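Local coordinates for protein 2-methyl-aconitate isomerase (Shewanella oneidensis, PDB 5K87) that isomerises 2-methyl-trans-aconitate to 2-methyl-cis-aconitate by base-catalysed proton abstraction coupled to rotation about C2-C3, in the 2-methylcitrate cycle of propionate breakdown, at residues Glu240-Ile245 with Gly316-Ala321; Ile284-Pro289 with Leu309-Ser314. The protein carries 1 engineered substitution. One frame throughout, in Å; residues are numbered along the deposited sequence.

Contact 1: Glu240-Ile245 with Gly316-Ala321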
ATOM      1  N   GLU A 240     -13.249  -9.981  16.082  1.00 14.60           N
ATOM      2  CA  GLU A 240     -13.191  -8.661  15.466  1.00 15.65           C
ATOM      3  C   GLU A 240     -12.310  -8.631  14.223  1.00 14.51           C
ATOM      4  O   GLU A 240     -11.291  -9.335  14.133  1.00 14.91           O
ATOM      5  CB  GLU A 240     -12.693  -7.621  16.469  1.00 15.95           C
ATOM      6  CG  GLU A 240     -13.709  -7.241  17.544  1.00 16.71           C
ATOM      7  CD  GLU A 240     -13.907  -8.308  18.607  1.00 17.92           C
ATOM      8  OE1 GLU A 240     -13.024  -9.174  18.783  1.00 16.47           O
ATOM      9  OE2 GLU A 240     -14.958  -8.269  19.286  1.00 18.17           O
ATOM     10  N   LEU A 241     -12.716  -7.808  13.268  1.00 14.35           N
ATOM     11  CA  LEU A 241     -11.928  -7.530  12.069  1.00 14.72           C
ATOM     12  C   LEU A 241     -11.361  -6.115  12.152  1.00 14.42           C
ATOM     13  O   LEU A 241     -11.710  -5.358  13.054  1.00 14.83           O
ATOM     14  CB  LEU A 241     -12.794  -7.700  10.825  1.00 15.94           C
ATOM     15  CG  LEU A 241     -13.386  -9.100  10.656  1.00 16.04           C
ATOM     16  CD1 LEU A 241     -14.186  -9.185   9.363  1.00 19.66           C
ATOM     17  CD2 LEU A 241     -12.284 -10.149  10.691  1.00 17.61           C
ATOM     18  N   GLN A 242     -10.489  -5.750  11.215  1.00 14.28           N
ATOM     19  CA  GLN A 242      -9.832  -4.450  11.297  1.00 14.10           C
ATOM     20  C   GLN A 242     -10.817  -3.292  11.401  1.00 16.30           C
ATOM     21  O   GLN A 242     -10.587  -2.359  12.166  1.00 15.84           O
ATOM     22  CB  GLN A 242      -8.895  -4.226  10.121  1.00 13.77           C
ATOM     23  CG  GLN A 242      -7.624  -5.032  10.202  1.00 14.80           C
ATOM     24  CD  GLN A 242      -6.674  -4.641   9.113  1.00 14.27           C
ATOM     25  OE1 GLN A 242      -7.054  -4.587   7.943  1.00 15.78           O
ATOM     26  NE2 GLN A 242      -5.449  -4.311   9.485  1.00 12.81           N
ATOM     27  N   ASP A 243     -11.918  -3.358  10.658  1.00 15.53           N
ATOM     28  CA  ASP A 243     -12.880  -2.250  10.647  1.00 18.01           C
ATOM     29  C   ASP A 243     -13.606  -2.066  11.980  1.00 18.52           C
ATOM     30  O   ASP A 243     -14.211  -1.018  12.217  1.00 18.95           O
ATOM     31  CB  ASP A 243     -13.893  -2.402   9.510  1.00 24.37           C
ATOM     32  CG  ASP A 243     -13.261  -2.242   8.138  1.00 34.38           C
ATOM     33  OD1 ASP A 243     -12.200  -1.589   8.040  1.00 38.94           O
ATOM     34  OD2 ASP A 243     -13.830  -2.769   7.157  1.00 44.01           O
ATOM     35  N   ASP A 244     -13.544  -3.070  12.848  1.00 16.76           N
ATOM     36  CA  ASP A 244     -14.152  -2.970  14.169  1.00 16.31           C
ATOM     37  C   ASP A 244     -13.291  -2.171  15.132  1.00 16.90           C
ATOM     38  O   ASP A 244     -13.781  -1.701  16.165  1.00 17.93           O
ATOM     39  CB  ASP A 244     -14.398  -4.357  14.753  1.00 17.57           C
ATOM     40  CG  ASP A 244     -15.403  -5.152  13.959  1.00 21.30           C
ATOM     41  OD1 ASP A 244     -16.435  -4.577  13.544  1.00 24.69           O
ATOM     42  OD2 ASP A 244     -15.164  -6.356  13.745  1.00 20.16           O
ATOM     43  N   ILE A 245     -12.008  -2.023  14.814  1.00 15.63           N
ATOM     44  CA  ILE A 245     -11.061  -1.412  15.748  1.00 15.59           C
ATOM     45  C   ILE A 245     -10.291  -0.228  15.163  1.00 12.92           C
ATOM     46  O   ILE A 245     -10.068   0.772  15.849  1.00 15.41           O
ATOM     47  CB  ILE A 245     -10.097  -2.482  16.342  1.00 15.78           C
ATOM     48  CG1 ILE A 245     -10.884  -3.392  17.298  1.00 19.30           C
ATOM     49  CG2 ILE A 245      -8.915  -1.844  17.061  1.00 17.47           C
ATOM     50  CD1 ILE A 245     -10.110  -4.574  17.849  1.00 20.31           C
ATOM     51  N   GLY A 316       0.202   0.280  16.567  1.00 12.91           N
ATOM     52  CA  GLY A 316      -0.983   1.049  16.886  1.00 14.33           C
ATOM     53  C   GLY A 316      -2.232   0.719  16.091  1.00 16.98           C
ATOM     54  O   GLY A 316      -3.224   1.451  16.163  1.00 20.96           O
ATOM     55  N   LYS A 317      -2.210  -0.373  15.335  1.00 14.00           N
ATOM     56  CA  LYS A 317      -3.383  -0.795  14.581  1.00 12.96           C
ATOM     57  C   LYS A 317      -3.585  -2.285  14.732  1.00 12.54           C
ATOM     58  O   LYS A 317      -2.616  -3.023  14.869  1.00 12.15           O
ATOM     59  CB  LYS A 317      -3.199  -0.480  13.094  1.00 13.95           C
ATOM     60  CG  LYS A 317      -3.170   1.005  12.764  1.00 17.57           C
ATOM     61  CD  LYS A 317      -4.551   1.615  12.879  1.00 20.70           C
ATOM     62  CE  LYS A 317      -4.494   3.131  12.728  1.00 22.17           C
ATOM     63  NZ  LYS A 317      -3.949   3.526  11.398  1.00 31.79           N
ATOM     64  N   LEU A 318      -4.833  -2.737  14.698  1.00 11.77           N
ATOM     65  CA  LEU A 318      -5.097  -4.164  14.603  1.00 12.21           C
ATOM     66  C   LEU A 318      -4.469  -4.708  13.322  1.00 12.26           C
ATOM     67  O   LEU A 318      -4.710  -4.190  12.229  1.00 12.39           O
ATOM     68  CB  LEU A 318      -6.603  -4.445  14.609  1.00 13.25           C
ATOM     69  CG  LEU A 318      -6.924  -5.930  14.753  1.00 14.76           C
ATOM     70  CD1 LEU A 318      -6.716  -6.362  16.200  1.00 18.55           C
ATOM     71  CD2 LEU A 318      -8.342  -6.248  14.295  1.00 16.44           C
ATOM     72  N   HIS A 319      -3.667  -5.753  13.473  1.00 11.72           N
ATOM     73  CA  HIS A 319      -2.971  -6.380  12.366  1.00 11.48           C
ATOM     74  C   HIS A 319      -3.941  -7.168  11.493  1.00 12.34           C
ATOM     75  O   HIS A 319      -4.873  -7.802  11.988  1.00 11.97           O
ATOM     76  CB  HIS A 319      -1.872  -7.283  12.922  1.00 11.51           C
ATOM     77  CG  HIS A 319      -0.906  -7.777  11.901  1.00 11.38           C
ATOM     78  ND1 HIS A 319      -1.153  -8.894  11.122  1.00 12.15           N
ATOM     79  CD2 HIS A 319       0.324  -7.341  11.543  1.00 13.38           C
ATOM     80  CE1 HIS A 319      -0.128  -9.106  10.328  1.00 12.20           C
ATOM     81  NE2 HIS A 319       0.786  -8.171  10.557  1.00 12.74           N
ATOM     82  N   HIS A 320      -3.701  -7.147  10.183  1.00 11.35           N
ATOM     83  CA  HIS A 320      -4.630  -7.737   9.226  1.00 12.03           C
ATOM     84  C   HIS A 320      -4.664  -9.261   9.288  1.00 11.93           C
ATOM     85  O   HIS A 320      -5.625  -9.888   8.836  1.00 12.55           O
ATOM     86  CB  HIS A 320      -4.300  -7.263   7.806  1.00 11.77           C
ATOM     87  CG  HIS A 320      -3.065  -7.879   7.224  1.00 12.86           C
ATOM     88  ND1 HIS A 320      -3.112  -8.780   6.183  1.00 13.27           N
ATOM     89  CD2 HIS A 320      -1.752  -7.722   7.527  1.00 13.80           C
ATOM     90  CE1 HIS A 320      -1.883  -9.146   5.866  1.00 15.79           C
ATOM     91  NE2 HIS A 320      -1.039  -8.525   6.668  1.00 14.43           N
ATOM     92  N   ALA A 321      -3.614  -9.862   9.836  1.00 11.20           N
ATOM     93  CA  ALA A 321      -3.527 -11.317   9.919  1.00 12.35           C
ATOM     94  C   ALA A 321      -2.864 -11.644  11.255  1.00 12.30           C
ATOM     95  O   ALA A 321      -3.447 -11.377  12.302  1.00 11.80           O
ATOM     96  CB  ALA A 321      -2.763 -11.880   8.727  1.00 12.30           C
TER
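The substrate-binding loop that continues from strand 317-318 is backed here by the short, weakly bonded helix 242-245, with Gln242 reaching Leu318 and His320. The glutamine chain is extended beyond CG and lays its amide against the loop backbone. NE2 donates to Leu318 O at 2.8 Å, a nearly straight bond (171° at the hydrogen) with the acceptor lying in the amide plane. The other half of the amide, OE1, bonds NZ of Lys61 of the second subunit, so both ends of the group are held and its flip is settled. Gln242 NE2 also sits 3.6 Å from His320 CB; the two side chains run side by side and point the same way, amide and imidazole planes 51° apart. His320 N, though near, is itself a donor and turns to a bound malonate instead.

Leu318 fills the rest of the interface. Its CG is anti to the backbone N (chi1 -170°), and the two methyls part company: CD2 rests against the backbone carbonyl of Leu241 (3.7 Å to O), while CD1 meets Ile245 CD1 at 4.2 Å, the two side chains crossing at about a right angle. The turn is closed by Leu241 N, which donates to Asp244 OD2 at 2.9 Å.

Beyond Leu318, Ala321 N donates to His319 ND1 at 2.9 Å. That bond helps fix the imidazole's rotation, while His319 NE2 bonds malonate, probably brought in from the crystallisation liquor. His319 is a substrate-binding residue, and the inferred proton donor/acceptor Met323 lies close by. Residues 316-321 thus form part of the site wall, with 240-245 as second shell behind it through Gln242 and Ile245, in this PrpF protein of the diaminopimelate epimerase clan.

Contact 2: Ile284-Pro289 with Leu309-Ser314; sequences IAFVAP and LVRALS
Phe286 and Arg311 face each other across an antiparallel pair of strands, 284-288 and 309-314, whose short axes run at 167° to one another. They form a hydrogen-bonded pair: Phe286 N donates to Arg311 O at 2.8 Å, and Arg311 N returns a bond to Phe286 O at 3.0 Å. Arg311 can be followed outward. Its CB lies over one face of the phenyl ring, displaced toward the rim, in a CH-pi contact that puts Arg311 CB 3.7 Å from the centroid of the Phe286 ring. CG, still above that face, has passed the rim at Phe286 CZ, 3.9 Å from it. At chi2 the chain bends and CD heads away from the ring; NE then donates to Glu240 O, NH1 makes a weak bond to Gly356 O, and the guanidinium has a cation-pi partner in Tyr293. Chi1 of 58° puts Phe286 CG between the backbone N and the carbonyl carbon, and chi2 of -85° turns the ring's face to Arg311 CB. An alanine in place of Phe286 would probably leave Arg311 CB and CG without the ring they rest on and open a gap beside Leu318 and Tyr236.

The other face of the sheet carries small apolar groups. Ala285 CB touches Ala312 CB at 3.8 Å, and Val287 CG1 lies alongside Val310 CG2 at 4.1 Å, near Phe228 of the neighbouring strand 225-230. Toward the end of the pairing, Leu313 N still bonds Ile284 O directly, but a water joins the next two backbone atoms, accepting from Ile284 N at 3.3 Å and donating to Leu313 O at 2.8 Å.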
ATOM      1  N   ILE A 284       0.873  -6.061  21.770  1.00 13.31           N
ATOM      2  CA  ILE A 284      -0.301  -6.375  22.574  1.00 13.73           C
ATOM      3  C   ILE A 284      -1.317  -7.144  21.731  1.00 12.52           C
ATOM      4  O   ILE A 284      -1.510  -6.854  20.544  1.00 13.77           O
ATOM      5  CB  ILE A 284      -0.920  -5.101  23.209  1.00 14.49           C
ATOM      6  CG1 ILE A 284      -2.068  -5.454  24.159  1.00 16.74           C
ATOM      7  CG2 ILE A 284      -1.320  -4.075  22.148  1.00 16.09           C
ATOM      8  CD1 ILE A 284      -2.425  -4.315  25.101  1.00 18.27           C
ATOM      9  N   ALA A 285      -1.939  -8.143  22.347  1.00 13.26           N
ATOM     10  CA  ALA A 285      -2.872  -9.033  21.670  1.00 12.48           C
ATOM     11  C   ALA A 285      -3.985  -9.441  22.615  1.00 13.20           C
ATOM     12  O   ALA A 285      -3.833  -9.399  23.841  1.00 15.79           O
ATOM     13  CB  ALA A 285      -2.148 -10.262  21.156  1.00 15.51           C
ATOM     14  N   PHE A 286      -5.110  -9.837  22.049  1.00 13.33           N
ATOM     15  CA  PHE A 286      -6.205 -10.345  22.860  1.00 13.48           C
ATOM     16  C   PHE A 286      -6.674 -11.708  22.371  1.00 13.29           C
ATOM     17  O   PHE A 286      -6.603 -12.009  21.174  1.00 14.18           O
ATOM     18  CB  PHE A 286      -7.343  -9.324  23.048  1.00 14.46           C
ATOM     19  CG  PHE A 286      -7.970  -8.809  21.776  1.00 16.09           C
ATOM     20  CD1 PHE A 286      -7.409  -7.739  21.090  1.00 15.68           C
ATOM     21  CD2 PHE A 286      -9.167  -9.334  21.312  1.00 16.93           C
ATOM     22  CE1 PHE A 286      -8.008  -7.236  19.946  1.00 18.48           C
ATOM     23  CE2 PHE A 286      -9.769  -8.828  20.171  1.00 18.40           C
ATOM     24  CZ  PHE A 286      -9.186  -7.779  19.490  1.00 19.04           C
ATOM     25  N   VAL A 287      -7.122 -12.534  23.318  1.00 13.50           N
ATOM     26  CA  VAL A 287      -7.389 -13.943  23.049  1.00 13.59           C
ATOM     27  C   VAL A 287      -8.792 -14.335  23.495  1.00 14.31           C
ATOM     28  O   VAL A 287      -9.381 -13.691  24.367  1.00 14.90           O
ATOM     29  CB  VAL A 287      -6.360 -14.866  23.767  1.00 15.08           C
ATOM     30  CG1 VAL A 287      -4.944 -14.465  23.400  1.00 16.19           C
ATOM     31  CG2 VAL A 287      -6.544 -14.843  25.290  1.00 15.68           C
ATOM     32  N   ALA A 288      -9.318 -15.400  22.903  1.00 13.91           N
ATOM     33  CA  ALA A 288     -10.620 -15.920  23.288  1.00 14.76           C
ATOM     34  C   ALA A 288     -10.730 -17.378  22.878  1.00 15.31           C
ATOM     35  O   ALA A 288      -9.995 -17.837  22.002  1.00 14.28           O
ATOM     36  CB  ALA A 288     -11.725 -15.113  22.633  1.00 16.21           C
ATOM     37  N   PRO A 289     -11.654 -18.124  23.517  1.00 15.52           N
ATOM     38  CA  PRO A 289     -11.909 -19.493  23.051  1.00 16.47           C
ATOM     39  C   PRO A 289     -12.478 -19.496  21.630  1.00 16.85           C
ATOM     40  O   PRO A 289     -12.926 -18.455  21.152  1.00 16.47           O
ATOM     41  CB  PRO A 289     -12.964 -20.003  24.050  1.00 16.95           C
ATOM     42  CG  PRO A 289     -12.788 -19.151  25.267  1.00 18.23           C
ATOM     43  CD  PRO A 289     -12.417 -17.801  24.741  1.00 17.22           C
ATOM     44  N   LEU A 309      -8.910 -18.031  19.433  1.00 13.14           N
ATOM     45  CA  LEU A 309      -8.852 -16.827  18.610  1.00 13.13           C
ATOM     46  C   LEU A 309      -7.790 -15.905  19.169  1.00 12.78           C
ATOM     47  O   LEU A 309      -7.682 -15.737  20.388  1.00 12.87           O
ATOM     48  CB  LEU A 309     -10.187 -16.100  18.661  1.00 14.35           C
ATOM     49  CG  LEU A 309     -11.384 -16.939  18.229  1.00 13.38           C
ATOM     50  CD1 LEU A 309     -12.632 -16.084  18.245  1.00 16.29           C
ATOM     51  CD2 LEU A 309     -11.170 -17.565  16.863  1.00 16.38           C
ATOM     52  N   VAL A 310      -6.997 -15.302  18.283  1.00 12.19           N
ATOM     53  CA  VAL A 310      -6.054 -14.271  18.695  1.00 12.17           C
ATOM     54  C   VAL A 310      -6.069 -13.125  17.702  1.00 13.40           C
ATOM     55  O   VAL A 310      -5.990 -13.340  16.489  1.00 13.77           O
ATOM     56  CB  VAL A 310      -4.601 -14.791  18.812  1.00 12.76           C
ATOM     57  CG1 VAL A 310      -3.722 -13.718  19.455  1.00 12.93           C
ATOM     58  CG2 VAL A 310      -4.525 -16.093  19.616  1.00 14.03           C
ATOM     59  N   ARG A 311      -6.175 -11.913  18.231  1.00 12.60           N
ATOM     60  CA  ARG A 311      -6.046 -10.686  17.449  1.00 12.71           C
ATOM     61  C   ARG A 311      -4.873  -9.926  18.037  1.00 12.24           C
ATOM     62  O   ARG A 311      -4.718  -9.884  19.256  1.00 14.86           O
ATOM     63  CB  ARG A 311      -7.312  -9.852  17.583  1.00 14.19           C
ATOM     64  CG  ARG A 311      -8.292 -10.006  16.437  1.00 14.95           C
ATOM     65  CD  ARG A 311      -8.752 -11.434  16.207  1.00 15.12           C
ATOM     66  NE  ARG A 311      -9.837 -11.445  15.233  1.00 13.96           N
ATOM     67  CZ  ARG A 311     -10.286 -12.529  14.607  1.00 14.12           C
ATOM     68  NH1 ARG A 311      -9.765 -13.725  14.852  1.00 14.63           N
ATOM     69  NH2 ARG A 311     -11.276 -12.412  13.744  1.00 15.59           N
ATOM     70  N   ALA A 312      -4.037  -9.318  17.203  1.00 12.40           N
ATOM     71  CA  ALA A 312      -2.903  -8.563  17.722  1.00 11.95           C
ATOM     72  C   ALA A 312      -2.826  -7.191  17.091  1.00 11.68           C
ATOM     73  O   ALA A 312      -3.298  -6.985  15.968  1.00 12.79           O
ATOM     74  CB  ALA A 312      -1.608  -9.314  17.488  1.00 13.79           C
ATOM     75  N   LEU A 313      -2.231  -6.250  17.813  1.00 11.93           N
ATOM     76  CA  LEU A 313      -1.936  -4.939  17.253  1.00 12.30           C
ATOM     77  C   LEU A 313      -0.472  -4.839  16.895  1.00 12.06           C
ATOM     78  O   LEU A 313       0.379  -5.458  17.532  1.00 13.08           O
ATOM     79  CB  LEU A 313      -2.286  -3.819  18.245  1.00 14.19           C
ATOM     80  CG  LEU A 313      -3.758  -3.431  18.324  1.00 15.26           C
ATOM     81  CD1 LEU A 313      -4.532  -4.422  19.184  1.00 15.95           C
ATOM     82  CD2 LEU A 313      -3.904  -2.009  18.863  1.00 17.67           C
ATOM     83  N   SER A 314      -0.184  -4.061  15.863  1.00 12.74           N
ATOM     84  CA  SER A 314       1.195  -3.740  15.533  1.00 12.91           C
ATOM     85  C   SER A 314       1.259  -2.280  15.147  1.00 11.52           C
ATOM     86  O   SER A 314       0.477  -1.817  14.319  1.00 12.65           O
ATOM     87  CB  SER A 314       1.712  -4.619  14.398  1.00 14.76           C
ATOM     88  OG  SER A 314       3.113  -4.453  14.232  1.00 15.77           O
TER
HETATM   89  O   HOH W   1       1.571  -3.849  19.450  1.00 13.90           O

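The centres of contact 1 and contact 2 are about 10 Å apart, and the second is nested in the chain loop closed by the first. Strand 309-314 turns back into strand 317-318, and just past it His319 N hydrogen-bonds Ala312 O at 2.8 Å. The bond from Arg311 NE to Glu240 O also joins the two contacts, and Glu240 OE1, hydrogen-bonded to Gly238 N, packs 3.6 Å from Phe286 CE2. Leu318 CD1 packs 3.5 Å from Ala312 O. Contact 1 reaches the site directly through His319. In contact 2 the side chain of Ala312 is about 4 Å from that of Met323, and the strand ends at substrate-binding Ser314, whose OG bonds NZ of Lys283, also a substrate-binding residue.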